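Local coordinates for uncharacterized protein YacP (Bacillus subtilis, PDB 5MQ8) that acts as an endoribonuclease that takes part in ribosome-dependent mRNA decay, at residues I34-N46 with L124-R138. Sequence-based numbering, arbitrary orientation.
Sequences IQKMAEYQSYTGN and LLREVETIERRIERR
Ile131 drives into the helix of residues 34-44 as a knob among Glu39, Tyr40, Tyr43 and Thr44. Its CG2 lies 3.5 Å from Tyr43 CB, while its CD1 reaches Tyr40 CD2 at 3.7 Å. Two tyrosines return the interlock: Tyr40 sits among Leu124, Glu127, Val128 and Ile131, and Tyr43 among Ile131, Arg134, Ile135 and Arg138. With CG anti to the backbone N (chi1 -172°), the Tyr40 ring projects outward from its helix, and Thr44 CG2 lies over one face. Met37 and Leu124 meet tip to tip, SD to CD2 4.0 Å.

Polar contacts flank this apolar seam. Tyr40 OH donates to Glu127 OE1 (2.9 Å) nearly along the C-O axis, ring and carboxylate being almost coplanar (10°). Lys36, its chain bent, bridges two carboxylates: NZ bonds Glu132 OE2 at 2.8 Å from above the carboxylate plane, and Glu39 OE1 at 2.8 Å through the syn lone pair. The shared ammonium probably offsets repulsion between the two glutamates.

The segment axes cross at 71°, 9.6 Å apart. Met37, Tyr40 and Leu124 also touch Leu4 of strand 3-7, so this knobs-into-holes crossing joins two helices against the parallel sheet of the PIN-like NYN fold.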
loop_
_atom_site.group_PDB
_atom_site.type_symbol
_atom_site.label_atom_id
_atom_site.label_comp_id
_atom_site.label_asym_id
_atom_site.label_seq_id
_atom_site.Cartn_x
_atom_site.Cartn_y
_atom_site.Cartn_z
ATOM N N ILE A 34 -1.504 1.659 -17.187
ATOM C CA ILE A 34 -1.277 0.209 -16.997
ATOM C C ILE A 34 -1.757 -0.265 -15.618
ATOM O O ILE A 34 -2.393 -1.325 -15.525
ATOM C CB ILE A 34 0.197 -0.175 -17.280
ATOM C CG1 ILE A 34 0.525 0.008 -18.776
ATOM C CG2 ILE A 34 0.504 -1.602 -16.823
ATOM C CD1 ILE A 34 2.010 0.162 -19.065
ATOM N N GLN A 35 -1.476 0.530 -14.559
ATOM C CA GLN A 35 -1.887 0.212 -13.189
ATOM C C GLN A 35 -3.418 0.235 -13.068
ATOM O O GLN A 35 -3.985 -0.686 -12.481
ATOM C CB GLN A 35 -1.190 1.133 -12.157
ATOM C CG GLN A 35 -1.560 0.877 -10.674
ATOM C CD GLN A 35 -1.474 -0.568 -10.196
ATOM O OE1 GLN A 35 -2.360 -1.072 -9.498
ATOM N NE2 GLN A 35 -0.427 -1.278 -10.568
ATOM N N LYS A 36 -4.075 1.242 -13.681
ATOM C CA LYS A 36 -5.537 1.351 -13.724
ATOM C C LYS A 36 -6.148 0.137 -14.427
ATOM O O LYS A 36 -7.160 -0.392 -13.957
ATOM C CB LYS A 36 -5.994 2.651 -14.432
ATOM C CG LYS A 36 -5.641 3.964 -13.723
ATOM C CD LYS A 36 -6.109 4.013 -12.277
ATOM C CE LYS A 36 -4.921 4.092 -11.349
ATOM N NZ LYS A 36 -5.164 3.399 -10.054
ATOM N N MET A 37 -5.513 -0.320 -15.525
ATOM C CA MET A 37 -5.975 -1.478 -16.279
ATOM C C MET A 37 -5.751 -2.807 -15.531
ATOM O O MET A 37 -6.515 -3.748 -15.751
ATOM C CB MET A 37 -5.415 -1.506 -17.713
ATOM C CG MET A 37 -5.996 -0.387 -18.639
ATOM S SD MET A 37 -7.732 0.118 -18.412
ATOM C CE MET A 37 -8.514 -1.197 -18.945
ATOM N N ALA A 38 -4.744 -2.869 -14.623
ATOM C CA ALA A 38 -4.480 -4.036 -13.772
ATOM C C ALA A 38 -5.641 -4.176 -12.795
ATOM O O ALA A 38 -6.181 -5.264 -12.666
ATOM C CB ALA A 38 -3.167 -3.861 -13.016
ATOM N N GLU A 39 -6.071 -3.050 -12.175
ATOM C CA GLU A 39 -7.207 -2.999 -11.261
ATOM C C GLU A 39 -8.497 -3.442 -11.971
ATOM O O GLU A 39 -9.235 -4.256 -11.414
ATOM C CB GLU A 39 -7.375 -1.592 -10.691
ATOM C CG GLU A 39 -6.410 -1.289 -9.571
ATOM C CD GLU A 39 -5.946 0.145 -9.453
ATOM O OE1 GLU A 39 -6.676 1.053 -9.911
ATOM O OE2 GLU A 39 -4.859 0.365 -8.878
ATOM N N TYR A 40 -8.734 -2.937 -13.214
ATOM C CA TYR A 40 -9.888 -3.263 -14.054
ATOM C C TYR A 40 -9.917 -4.757 -14.352
ATOM O O TYR A 40 -10.964 -5.377 -14.149
ATOM C CB TYR A 40 -9.871 -2.459 -15.373
ATOM C CG TYR A 40 -11.134 -2.596 -16.198
ATOM C CD1 TYR A 40 -11.296 -3.647 -17.098
ATOM C CD2 TYR A 40 -12.157 -1.660 -16.100
ATOM C CE1 TYR A 40 -12.472 -3.795 -17.832
ATOM C CE2 TYR A 40 -13.320 -1.774 -16.863
ATOM C CZ TYR A 40 -13.478 -2.849 -17.721
ATOM O OH TYR A 40 -14.635 -2.957 -18.466
ATOM N N GLN A 41 -8.780 -5.324 -14.841
ATOM C CA GLN A 41 -8.668 -6.747 -15.160
ATOM C C GLN A 41 -8.997 -7.606 -13.918
ATOM O O GLN A 41 -9.820 -8.520 -14.010
ATOM C CB GLN A 41 -7.272 -7.100 -15.717
ATOM C CG GLN A 41 -7.085 -8.610 -15.965
ATOM C CD GLN A 41 -6.253 -9.024 -17.147
ATOM O OE1 GLN A 41 -6.241 -8.401 -18.204
ATOM N NE2 GLN A 41 -5.543 -10.121 -16.999
ATOM N N SER A 42 -8.343 -7.312 -12.783
ATOM C CA SER A 42 -8.517 -8.048 -11.537
ATOM C C SER A 42 -9.944 -7.990 -10.984
ATOM O O SER A 42 -10.487 -9.037 -10.653
ATOM C CB SER A 42 -7.515 -7.577 -10.493
ATOM O OG SER A 42 -7.656 -8.351 -9.316
ATOM N N TYR A 43 -10.555 -6.799 -10.924
ATOM C CA TYR A 43 -11.919 -6.659 -10.437
ATOM C C TYR A 43 -12.953 -7.405 -11.298
ATOM O O TYR A 43 -13.732 -8.208 -10.768
ATOM C CB TYR A 43 -12.308 -5.178 -10.308
ATOM C CG TYR A 43 -13.647 -4.975 -9.626
ATOM C CD1 TYR A 43 -13.746 -4.938 -8.236
ATOM C CD2 TYR A 43 -14.821 -4.862 -10.366
ATOM C CE1 TYR A 43 -14.977 -4.793 -7.602
ATOM C CE2 TYR A 43 -16.058 -4.720 -9.742
ATOM C CZ TYR A 43 -16.132 -4.689 -8.358
ATOM O OH TYR A 43 -17.345 -4.556 -7.728
ATOM N N THR A 44 -12.961 -7.122 -12.621
ATOM C CA THR A 44 -13.927 -7.660 -13.573
ATOM C C THR A 44 -13.686 -9.115 -13.976
ATOM O O THR A 44 -14.637 -9.804 -14.350
ATOM C CB THR A 44 -14.013 -6.760 -14.830
ATOM O OG1 THR A 44 -12.779 -6.825 -15.544
ATOM C CG2 THR A 44 -14.341 -5.321 -14.504
ATOM N N GLY A 45 -12.431 -9.539 -13.982
ATOM C CA GLY A 45 -12.073 -10.866 -14.467
ATOM C C GLY A 45 -11.982 -10.888 -15.982
ATOM O O GLY A 45 -11.758 -11.945 -16.577
ATOM N N ASN A 46 -12.137 -9.708 -16.628
ATOM C CA ASN A 46 -12.074 -9.579 -18.084
ATOM C C ASN A 46 -10.640 -9.439 -18.534
ATOM O O ASN A 46 -9.839 -8.792 -17.858
ATOM C CB ASN A 46 -12.894 -8.380 -18.567
ATOM C CG ASN A 46 -14.392 -8.537 -18.415
ATOM O OD1 ASN A 46 -14.917 -9.606 -18.104
ATOM N ND2 ASN A 46 -15.117 -7.468 -18.646
ATOM N N LEU A 124 -14.841 4.318 -20.020
ATOM C CA LEU A 124 -13.804 3.515 -19.377
ATOM C C LEU A 124 -13.317 4.204 -18.107
ATOM O O LEU A 124 -13.228 3.546 -17.072
ATOM C CB LEU A 124 -12.643 3.136 -20.324
ATOM C CG LEU A 124 -11.569 2.182 -19.729
ATOM C CD1 LEU A 124 -12.164 0.858 -19.267
ATOM C CD2 LEU A 124 -10.415 1.964 -20.695
ATOM N N LEU A 125 -13.084 5.534 -18.167
ATOM C CA LEU A 125 -12.663 6.336 -17.011
ATOM C C LEU A 125 -13.653 6.209 -15.830
ATOM O O LEU A 125 -13.219 5.973 -14.706
ATOM C CB LEU A 125 -12.453 7.812 -17.401
ATOM C CG LEU A 125 -12.077 8.809 -16.261
ATOM C CD1 LEU A 125 -10.705 8.483 -15.632
ATOM C CD2 LEU A 125 -12.091 10.238 -16.771
ATOM N N ARG A 126 -14.977 6.338 -16.106
ATOM C CA ARG A 126 -16.069 6.234 -15.117
ATOM C C ARG A 126 -16.051 4.852 -14.431
ATOM O O ARG A 126 -16.170 4.773 -13.215
ATOM C CB ARG A 126 -17.435 6.514 -15.791
ATOM C CG ARG A 126 -18.640 6.465 -14.847
ATOM C CD ARG A 126 -19.959 6.373 -15.596
ATOM N NE ARG A 126 -20.996 5.737 -14.777
ATOM C CZ ARG A 126 -22.274 5.618 -15.126
ATOM N NH1 ARG A 126 -22.701 6.101 -16.287
ATOM N NH2 ARG A 126 -23.138 5.022 -14.312
ATOM N N GLU A 127 -15.851 3.789 -15.216
ATOM C CA GLU A 127 -15.728 2.402 -14.768
ATOM C C GLU A 127 -14.474 2.235 -13.900
ATOM O O GLU A 127 -14.564 1.688 -12.801
ATOM C CB GLU A 127 -15.668 1.462 -15.970
ATOM C CG GLU A 127 -17.018 1.290 -16.640
ATOM C CD GLU A 127 -17.102 0.286 -17.771
ATOM O OE1 GLU A 127 -16.126 -0.471 -17.995
ATOM O OE2 GLU A 127 -18.177 0.229 -18.410
ATOM N N VAL A 128 -13.324 2.766 -14.369
ATOM C CA VAL A 128 -12.058 2.731 -13.634
ATOM C C VAL A 128 -12.179 3.455 -12.281
ATOM O O VAL A 128 -11.743 2.912 -11.270
ATOM C CB VAL A 128 -10.864 3.240 -14.507
ATOM C CG1 VAL A 128 -9.655 3.617 -13.663
ATOM C CG2 VAL A 128 -10.478 2.210 -15.570
ATOM N N GLU A 129 -12.782 4.663 -12.257
ATOM C CA GLU A 129 -12.943 5.436 -11.024
ATOM C C GLU A 129 -13.804 4.726 -9.977
ATOM O O GLU A 129 -13.456 4.752 -8.793
ATOM C CB GLU A 129 -13.447 6.857 -11.306
ATOM C CG GLU A 129 -12.351 7.739 -11.888
ATOM C CD GLU A 129 -12.735 9.141 -12.328
ATOM O OE1 GLU A 129 -13.926 9.369 -12.642
ATOM O OE2 GLU A 129 -11.829 10.003 -12.403
ATOM N N THR A 130 -14.879 4.046 -10.420
ATOM C CA THR A 130 -15.798 3.272 -9.560
ATOM C C THR A 130 -15.064 2.053 -8.975
ATOM O O THR A 130 -15.161 1.820 -7.772
ATOM C CB THR A 130 -17.078 2.869 -10.359
ATOM O OG1 THR A 130 -17.786 4.022 -10.770
ATOM C CG2 THR A 130 -17.989 1.929 -9.619
ATOM N N ILE A 131 -14.363 1.277 -9.842
ATOM C CA ILE A 131 -13.584 0.080 -9.476
ATOM C C ILE A 131 -12.475 0.430 -8.460
ATOM O O ILE A 131 -12.331 -0.276 -7.467
ATOM C CB ILE A 131 -13.057 -0.660 -10.739
ATOM C CG1 ILE A 131 -14.216 -1.361 -11.478
ATOM C CG2 ILE A 131 -11.939 -1.653 -10.396
ATOM C CD1 ILE A 131 -13.932 -1.825 -12.896
ATOM N N GLU A 132 -11.755 1.545 -8.680
ATOM C CA GLU A 132 -10.712 2.045 -7.787
ATOM C C GLU A 132 -11.267 2.264 -6.367
ATOM O O GLU A 132 -10.651 1.830 -5.391
ATOM C CB GLU A 132 -10.190 3.399 -8.284
ATOM C CG GLU A 132 -8.953 3.365 -9.153
ATOM C CD GLU A 132 -8.381 4.749 -9.398
ATOM O OE1 GLU A 132 -9.111 5.603 -9.954
ATOM O OE2 GLU A 132 -7.221 4.996 -8.992
ATOM N N ARG A 133 -12.403 2.986 -6.268
ATOM C CA ARG A 133 -13.063 3.317 -5.006
ATOM C C ARG A 133 -13.581 2.088 -4.294
ATOM O O ARG A 133 -13.484 2.025 -3.071
ATOM C CB ARG A 133 -14.193 4.341 -5.225
ATOM C CG ARG A 133 -13.688 5.775 -5.365
ATOM C CD ARG A 133 -14.829 6.792 -5.342
ATOM N NE ARG A 133 -15.587 6.826 -6.600
ATOM C CZ ARG A 133 -15.323 7.640 -7.621
ATOM N NH1 ARG A 133 -14.315 8.503 -7.550
ATOM N NH2 ARG A 133 -16.064 7.596 -8.720
ATOM N N ARG A 134 -14.096 1.111 -5.059
ATOM C CA ARG A 134 -14.636 -0.139 -4.544
ATOM C C ARG A 134 -13.532 -1.009 -3.965
ATOM O O ARG A 134 -13.696 -1.529 -2.857
ATOM C CB ARG A 134 -15.419 -0.893 -5.633
ATOM C CG ARG A 134 -16.905 -1.041 -5.311
ATOM C CD ARG A 134 -17.735 -1.420 -6.527
ATOM N NE ARG A 134 -18.888 -0.527 -6.691
ATOM C CZ ARG A 134 -19.651 -0.481 -7.778
ATOM N NH1 ARG A 134 -19.395 -1.269 -8.813
ATOM N NH2 ARG A 134 -20.669 0.366 -7.845
ATOM N N ILE A 135 -12.399 -1.163 -4.704
ATOM C CA ILE A 135 -11.258 -1.956 -4.245
ATOM C C ILE A 135 -10.712 -1.365 -2.945
ATOM O O ILE A 135 -10.500 -2.116 -1.994
ATOM C CB ILE A 135 -10.157 -2.143 -5.335
ATOM C CG1 ILE A 135 -10.665 -3.022 -6.483
ATOM C CG2 ILE A 135 -8.856 -2.722 -4.736
ATOM C CD1 ILE A 135 -9.750 -3.041 -7.718
ATOM N N GLU A 136 -10.545 -0.025 -2.902
ATOM C CA GLU A 136 -10.046 0.707 -1.737
ATOM C C GLU A 136 -10.924 0.489 -0.509
ATOM O O GLU A 136 -10.388 0.233 0.570
ATOM C CB GLU A 136 -9.899 2.203 -2.034
ATOM C CG GLU A 136 -8.609 2.562 -2.742
ATOM C CD GLU A 136 -8.341 4.045 -2.931
ATOM O OE1 GLU A 136 -8.572 4.829 -1.981
ATOM O OE2 GLU A 136 -7.837 4.410 -4.016
ATOM N N ARG A 137 -12.266 0.562 -0.685
ATOM C CA ARG A 137 -13.250 0.359 0.381
ATOM C C ARG A 137 -13.191 -1.057 0.926
ATOM O O ARG A 137 -13.200 -1.224 2.143
ATOM C CB ARG A 137 -14.668 0.677 -0.098
ATOM C CG ARG A 137 -15.162 2.051 0.330
ATOM C CD ARG A 137 -16.688 2.171 0.288
ATOM N NE ARG A 137 -17.225 2.063 -1.071
ATOM C CZ ARG A 137 -17.868 0.998 -1.538
ATOM N NH1 ARG A 137 -18.093 -0.047 -0.752
ATOM N NH2 ARG A 137 -18.319 0.982 -2.786
ATOM N N ARG A 138 -13.106 -2.069 0.046
ATOM C CA ARG A 138 -13.035 -3.485 0.434
ATOM C C ARG A 138 -11.742 -3.802 1.189
ATOM O O ARG A 138 -11.755 -4.637 2.101
ATOM C CB ARG A 138 -13.186 -4.419 -0.782
ATOM C CG ARG A 138 -14.583 -4.375 -1.408
ATOM C CD ARG A 138 -15.457 -5.580 -1.065
ATOM N NE ARG A 138 -15.224 -6.725 -1.951
ATOM C CZ ARG A 138 -15.722 -6.857 -3.181
ATOM N NH1 ARG A 138 -16.470 -5.894 -3.711
ATOM N NH2 ARG A 138 -15.455 -7.939 -3.899
#